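Local structure of TetR-family transcriptional regulator (Streptomyces coelicolor A3, 2QIB) at residues Gly93-Ser107 and Glu161-Arg175. The protein probably binds regulatory DNA through an N-terminal helix-turn-helix and controls transcription, as TetR-family regulators generally do. Numbering follows the deposited sequence.
Sequences GRYFDFVDEHGPGFS and ESTALLWLDGRRIPR
From the first turn of helix 175-194, Arg175 reaches across to Phe96 and Asp97 within the all-helical C-terminal domain of this TetR-type regulator, where helix segments 161-168 and 93-101 cross at -45°. Its CB lies over a face of the Trp167 indole and 3.9 Å from Phe96 CD2. CG then sits between the backbone N and the carbonyl carbon (chi1 65°), and bends at chi2 and chi3 carry the chain back past Phe96. NE passes 4.0 Å from Phe96 CB, which covers one face of the guanidinium. At the tip, NH1 and NH2 both grip Asp97 OD1, at 2.8 and 2.9 Å; NH1 takes the anti lone pair, while NH2 comes in from above the carboxylate plane. NH2 also gives a weak bond to Gly93 O and forms a salt bridge with Glu179 of its own helix. Cutting the side chain back to an alanine is likely to leave both carboxylates without this guanidinium and to uncover Phe96 CB. Phe96 is a knob among Thr163, Ala164, Trp167 and Arg175, its edge turned to the Trp167 face in a T-shaped pair. Leu168 fills another hole, between Val99, Gly103, Phe106 and Ser107. Arg171 NH2 makes a salt bridge to Asp100 OD1, 2.8 Å away, and a water links Asp100 OD2 to Arg175 NH1.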
loop_
_atom_site.group_PDB
_atom_site.type_symbol
_atom_site.label_atom_id
_atom_site.label_comp_id
_atom_site.label_asym_id
_atom_site.label_seq_id
_atom_site.Cartn_x
_atom_site.Cartn_y
_atom_site.Cartn_z
ATOM N N GLY A 93 9.896 8.595 12.837
ATOM C CA GLY A 93 9.858 10.058 13.114
ATOM C C GLY A 93 10.336 10.852 11.916
ATOM O O GLY A 93 9.711 11.847 11.517
ATOM N N ARG A 94 11.468 10.435 11.362
ATOM C CA ARG A 94 12.036 11.115 10.185
ATOM C C ARG A 94 11.135 10.951 8.940
ATOM O O ARG A 94 10.978 11.893 8.140
ATOM C CB ARG A 94 13.440 10.595 9.914
ATOM C CG ARG A 94 14.446 10.989 11.057
ATOM C CD ARG A 94 15.899 10.877 10.581
ATOM N NE ARG A 94 16.291 9.494 10.320
ATOM C CZ ARG A 94 16.733 8.623 11.234
ATOM N NH1 ARG A 94 16.805 8.931 12.545
ATOM N NH2 ARG A 94 17.080 7.417 10.836
ATOM N N TYR A 95 10.530 9.768 8.815
ATOM C CA TYR A 95 9.611 9.483 7.732
ATOM C C TYR A 95 8.397 10.407 7.790
ATOM O O TYR A 95 8.087 11.085 6.808
ATOM C CB TYR A 95 9.219 8.000 7.763
ATOM C CG TYR A 95 8.086 7.623 6.814
ATOM C CD1 TYR A 95 8.162 7.899 5.437
ATOM C CD2 TYR A 95 6.947 6.958 7.294
ATOM C CE1 TYR A 95 7.121 7.486 4.555
ATOM C CE2 TYR A 95 5.911 6.543 6.429
ATOM C CZ TYR A 95 5.996 6.825 5.068
ATOM O OH TYR A 95 5.013 6.438 4.190
ATOM N N PHE A 96 7.765 10.535 8.961
ATOM C CA PHE A 96 6.647 11.465 9.085
ATOM C C PHE A 96 7.047 12.936 8.945
ATOM O O PHE A 96 6.269 13.745 8.418
ATOM C CB PHE A 96 5.853 11.196 10.369
ATOM C CG PHE A 96 4.819 10.072 10.185
ATOM C CD1 PHE A 96 5.215 8.738 10.191
ATOM C CD2 PHE A 96 3.493 10.377 9.986
ATOM C CE1 PHE A 96 4.284 7.711 10.005
ATOM C CE2 PHE A 96 2.521 9.350 9.787
ATOM C CZ PHE A 96 2.925 8.023 9.814
ATOM N N ASP A 97 8.257 13.271 9.391
ATOM C CA ASP A 97 8.781 14.652 9.184
ATOM C C ASP A 97 8.792 14.901 7.673
ATOM O O ASP A 97 8.311 15.938 7.185
ATOM C CB ASP A 97 10.231 14.739 9.689
ATOM C CG ASP A 97 10.338 14.875 11.206
ATOM O OD1 ASP A 97 9.309 15.067 11.901
ATOM O OD2 ASP A 97 11.491 14.771 11.703
ATOM N N PHE A 98 9.338 13.941 6.940
ATOM C CA PHE A 98 9.424 14.063 5.477
ATOM C C PHE A 98 8.057 14.231 4.841
ATOM O O PHE A 98 7.833 15.107 4.004
ATOM C CB PHE A 98 10.123 12.834 4.885
ATOM C CG PHE A 98 10.287 12.917 3.381
ATOM C CD1 PHE A 98 11.434 13.502 2.826
ATOM C CD2 PHE A 98 9.295 12.430 2.540
ATOM C CE1 PHE A 98 11.571 13.600 1.436
ATOM C CE2 PHE A 98 9.423 12.514 1.148
ATOM C CZ PHE A 98 10.552 13.088 0.598
ATOM N N VAL A 99 7.131 13.343 5.209
ATOM C CA VAL A 99 5.752 13.336 4.655
ATOM C C VAL A 99 5.049 14.670 4.948
ATOM O O VAL A 99 4.423 15.271 4.064
ATOM C CB VAL A 99 4.933 12.133 5.195
ATOM C CG1 VAL A 99 3.484 12.232 4.756
ATOM C CG2 VAL A 99 5.559 10.810 4.677
ATOM N N ASP A 100 5.194 15.155 6.176
ATOM C CA ASP A 100 4.668 16.469 6.542
ATOM C C ASP A 100 5.215 17.558 5.608
ATOM O O ASP A 100 4.447 18.286 4.980
ATOM C CB ASP A 100 5.069 16.782 7.984
ATOM C CG ASP A 100 4.440 18.086 8.517
ATOM O OD1 ASP A 100 3.608 18.728 7.834
ATOM O OD2 ASP A 100 4.816 18.472 9.633
ATOM N N GLU A 101 6.535 17.607 5.503
ATOM C CA GLU A 101 7.268 18.655 4.746
ATOM C C GLU A 101 6.849 18.676 3.278
ATOM O O GLU A 101 6.874 19.744 2.628
ATOM C CB GLU A 101 8.776 18.379 4.808
ATOM C CG GLU A 101 9.423 18.652 6.164
ATOM C CD GLU A 101 10.804 17.980 6.309
ATOM O OE1 GLU A 101 11.477 17.665 5.280
ATOM O OE2 GLU A 101 11.222 17.754 7.475
ATOM N N HIS A 102 6.500 17.494 2.755
ATOM C CA HIS A 102 6.219 17.326 1.326
ATOM C C HIS A 102 4.774 16.918 1.071
ATOM O O HIS A 102 4.459 16.433 -0.020
ATOM C CB HIS A 102 7.154 16.267 0.745
ATOM C CG HIS A 102 8.602 16.641 0.838
ATOM N ND1 HIS A 102 9.416 16.225 1.865
ATOM C CD2 HIS A 102 9.369 17.424 0.042
ATOM C CE1 HIS A 102 10.634 16.723 1.691
ATOM N NE2 HIS A 102 10.634 17.446 0.592
ATOM N N GLY A 103 3.902 17.149 2.049
ATOM C CA GLY A 103 2.598 16.473 2.057
ATOM C C GLY A 103 1.769 16.582 0.781
ATOM O O GLY A 103 1.371 15.565 0.197
ATOM N N PRO A 104 1.414 17.822 0.385
ATOM C CA PRO A 104 0.556 17.930 -0.782
ATOM C C PRO A 104 1.145 17.290 -2.033
ATOM O O PRO A 104 0.417 16.633 -2.774
ATOM C CB PRO A 104 0.346 19.445 -0.919
ATOM C CG PRO A 104 0.428 19.923 0.500
ATOM C CD PRO A 104 1.635 19.134 1.013
ATOM N N GLY A 105 2.449 17.430 -2.251
ATOM C CA GLY A 105 3.090 16.782 -3.407
ATOM C C GLY A 105 3.167 15.260 -3.294
ATOM O O GLY A 105 2.953 14.529 -4.290
ATOM N N PHE A 106 3.471 14.792 -2.083
ATOM C CA PHE A 106 3.466 13.351 -1.758
ATOM C C PHE A 106 2.086 12.732 -2.030
ATOM O O PHE A 106 1.986 11.687 -2.728
ATOM C CB PHE A 106 3.862 13.197 -0.281
ATOM C CG PHE A 106 4.025 11.779 0.178
ATOM C CD1 PHE A 106 5.247 11.121 -0.007
ATOM C CD2 PHE A 106 2.999 11.122 0.871
ATOM C CE1 PHE A 106 5.426 9.788 0.457
ATOM C CE2 PHE A 106 3.184 9.780 1.344
ATOM C CZ PHE A 106 4.373 9.130 1.092
ATOM N N SER A 107 1.032 13.380 -1.533
ATOM C CA SER A 107 -0.326 12.855 -1.733
ATOM C C SER A 107 -0.627 12.804 -3.214
ATOM O O SER A 107 -1.125 11.801 -3.716
ATOM C CB SER A 107 -1.395 13.693 -1.037
ATOM O OG SER A 107 -1.193 13.622 0.354
ATOM N N GLU A 161 3.363 3.341 3.647
ATOM C CA GLU A 161 2.935 4.315 2.626
ATOM C C GLU A 161 1.450 4.687 2.815
ATOM O O GLU A 161 1.054 5.863 2.856
ATOM C CB GLU A 161 3.101 3.658 1.247
ATOM C CG GLU A 161 4.509 3.500 0.843
ATOM C CD GLU A 161 4.631 2.867 -0.565
ATOM O OE1 GLU A 161 3.695 3.000 -1.380
ATOM O OE2 GLU A 161 5.670 2.246 -0.816
ATOM N N SER A 162 0.599 3.674 2.937
ATOM C CA SER A 162 -0.829 3.905 3.077
ATOM C C SER A 162 -1.161 4.705 4.334
ATOM O O SER A 162 -1.986 5.620 4.320
ATOM C CB SER A 162 -1.548 2.563 3.137
ATOM O OG SER A 162 -2.949 2.794 3.128
ATOM N N THR A 163 -0.520 4.320 5.433
ATOM C CA THR A 163 -0.742 4.964 6.721
ATOM C C THR A 163 -0.394 6.452 6.624
ATOM O O THR A 163 -1.163 7.298 7.101
ATOM C CB THR A 163 0.039 4.258 7.839
ATOM O OG1 THR A 163 -0.498 2.931 8.019
ATOM C CG2 THR A 163 -0.071 4.994 9.163
ATOM N N ALA A 164 0.755 6.772 6.030
ATOM C CA ALA A 164 1.155 8.180 5.910
ATOM C C ALA A 164 0.170 8.952 5.013
ATOM O O ALA A 164 -0.212 10.077 5.329
ATOM C CB ALA A 164 2.589 8.282 5.335
ATOM N N LEU A 165 -0.279 8.339 3.920
ATOM C CA LEU A 165 -1.216 9.007 3.005
ATOM C C LEU A 165 -2.571 9.240 3.690
ATOM O O LEU A 165 -3.195 10.325 3.575
ATOM C CB LEU A 165 -1.425 8.152 1.744
ATOM C CG LEU A 165 -0.225 8.099 0.812
ATOM C CD1 LEU A 165 -0.429 6.979 -0.214
ATOM C CD2 LEU A 165 -0.013 9.520 0.129
ATOM N N LEU A 166 -3.018 8.246 4.461
ATOM C CA LEU A 166 -4.282 8.387 5.154
ATOM C C LEU A 166 -4.151 9.437 6.256
ATOM O O LEU A 166 -5.120 10.167 6.540
ATOM C CB LEU A 166 -4.746 7.025 5.721
ATOM C CG LEU A 166 -5.163 6.037 4.612
ATOM C CD1 LEU A 166 -5.165 4.576 5.119
ATOM C CD2 LEU A 166 -6.566 6.438 4.017
ATOM N N TRP A 167 -2.960 9.511 6.875
ATOM C CA TRP A 167 -2.692 10.505 7.928
ATOM C C TRP A 167 -2.862 11.919 7.352
ATOM O O TRP A 167 -3.598 12.750 7.923
ATOM C CB TRP A 167 -1.318 10.315 8.549
ATOM C CG TRP A 167 -0.933 11.462 9.438
ATOM C CD1 TRP A 167 -1.513 11.837 10.625
ATOM C CD2 TRP A 167 0.097 12.417 9.168
ATOM N NE1 TRP A 167 -0.846 12.954 11.147
ATOM C CE2 TRP A 167 0.130 13.328 10.255
ATOM C CE3 TRP A 167 1.041 12.553 8.132
ATOM C CZ2 TRP A 167 1.064 14.388 10.313
ATOM C CZ3 TRP A 167 1.960 13.612 8.178
ATOM C CH2 TRP A 167 1.972 14.500 9.268
ATOM N N LEU A 168 -2.284 12.137 6.182
ATOM C CA LEU A 168 -2.326 13.470 5.526
ATOM C C LEU A 168 -3.735 13.969 5.218
ATOM O O LEU A 168 -3.976 15.195 5.143
ATOM C CB LEU A 168 -1.498 13.453 4.264
ATOM C CG LEU A 168 0.018 13.462 4.407
ATOM C CD1 LEU A 168 0.622 13.254 3.034
ATOM C CD2 LEU A 168 0.502 14.798 5.005
ATOM N N ASP A 169 -4.666 13.041 5.024
ATOM C CA ASP A 169 -6.043 13.409 4.715
ATOM C C ASP A 169 -6.789 13.796 6.000
ATOM O O ASP A 169 -7.589 13.009 6.538
ATOM C CB ASP A 169 -6.738 12.267 3.976
ATOM C CG ASP A 169 -8.090 12.680 3.422
ATOM O OD1 ASP A 169 -8.433 13.891 3.504
ATOM O OD2 ASP A 169 -8.817 11.787 2.940
ATOM N N GLY A 170 -6.510 14.993 6.513
ATOM C CA GLY A 170 -7.223 15.513 7.673
ATOM C C GLY A 170 -6.414 15.564 8.962
ATOM O O GLY A 170 -6.784 16.278 9.890
ATOM N N ARG A 171 -5.317 14.792 9.030
ATOM C CA ARG A 171 -4.495 14.708 10.247
ATOM C C ARG A 171 -5.356 14.542 11.504
ATOM O O ARG A 171 -5.150 15.203 12.529
ATOM C CB ARG A 171 -3.555 15.926 10.338
ATOM C CG ARG A 171 -2.618 16.055 9.136
ATOM C CD ARG A 171 -1.542 17.141 9.367
ATOM N NE ARG A 171 -0.781 17.339 8.135
ATOM C CZ ARG A 171 0.455 17.821 8.064
ATOM N NH1 ARG A 171 1.110 18.145 9.177
ATOM N NH2 ARG A 171 1.040 17.962 6.878
ATOM N N ARG A 172 -6.323 13.627 11.427
ATOM C CA ARG A 172 -7.258 13.465 12.537
ATOM C C ARG A 172 -6.686 12.591 13.642
ATOM O O ARG A 172 -7.274 12.492 14.716
ATOM C CB ARG A 172 -8.560 12.851 12.044
ATOM C CG ARG A 172 -9.527 13.880 11.428
ATOM C CD ARG A 172 -10.855 13.198 11.085
ATOM N NE ARG A 172 -10.652 12.219 10.028
ATOM C CZ ARG A 172 -11.498 11.236 9.721
ATOM N NH1 ARG A 172 -12.645 11.092 10.389
ATOM N NH2 ARG A 172 -11.187 10.401 8.723
ATOM N N ILE A 173 -5.547 11.959 13.372
ATOM C CA ILE A 173 -4.849 11.111 14.353
ATOM C C ILE A 173 -3.434 11.655 14.479
ATOM O O ILE A 173 -2.795 11.885 13.461
ATOM C CB ILE A 173 -4.789 9.640 13.857
ATOM C CG1 ILE A 173 -6.203 9.147 13.498
ATOM C CG2 ILE A 173 -4.039 8.756 14.869
ATOM C CD1 ILE A 173 -6.244 7.855 12.740
ATOM N N PRO A 174 -2.918 11.822 15.718
ATOM C CA PRO A 174 -1.590 12.440 15.865
ATOM C C PRO A 174 -0.504 11.544 15.272
ATOM O O PRO A 174 -0.590 10.305 15.392
ATOM C CB PRO A 174 -1.417 12.567 17.401
ATOM C CG PRO A 174 -2.784 12.416 17.946
ATOM C CD PRO A 174 -3.503 11.485 17.020
ATOM N N ARG A 175 0.480 12.155 14.615
ATOM C CA ARG A 175 1.546 11.378 13.999
ATOM C C ARG A 175 2.282 10.496 15.013
ATOM O O ARG A 175 2.733 9.389 14.650
ATOM C CB ARG A 175 2.530 12.298 13.296
ATOM C CG ARG A 175 3.201 13.154 14.301
ATOM C CD ARG A 175 4.658 12.922 14.126
ATOM N NE ARG A 175 5.119 13.883 13.170
ATOM C CZ ARG A 175 6.363 14.027 12.692
ATOM N NH1 ARG A 175 6.536 15.066 11.886
ATOM N NH2 ARG A 175 7.400 13.188 12.975
HETATM O O HOH W 1 4.221 16.912 11.814
HETATM O O HOH W 2 -3.201 11.921 1.242
#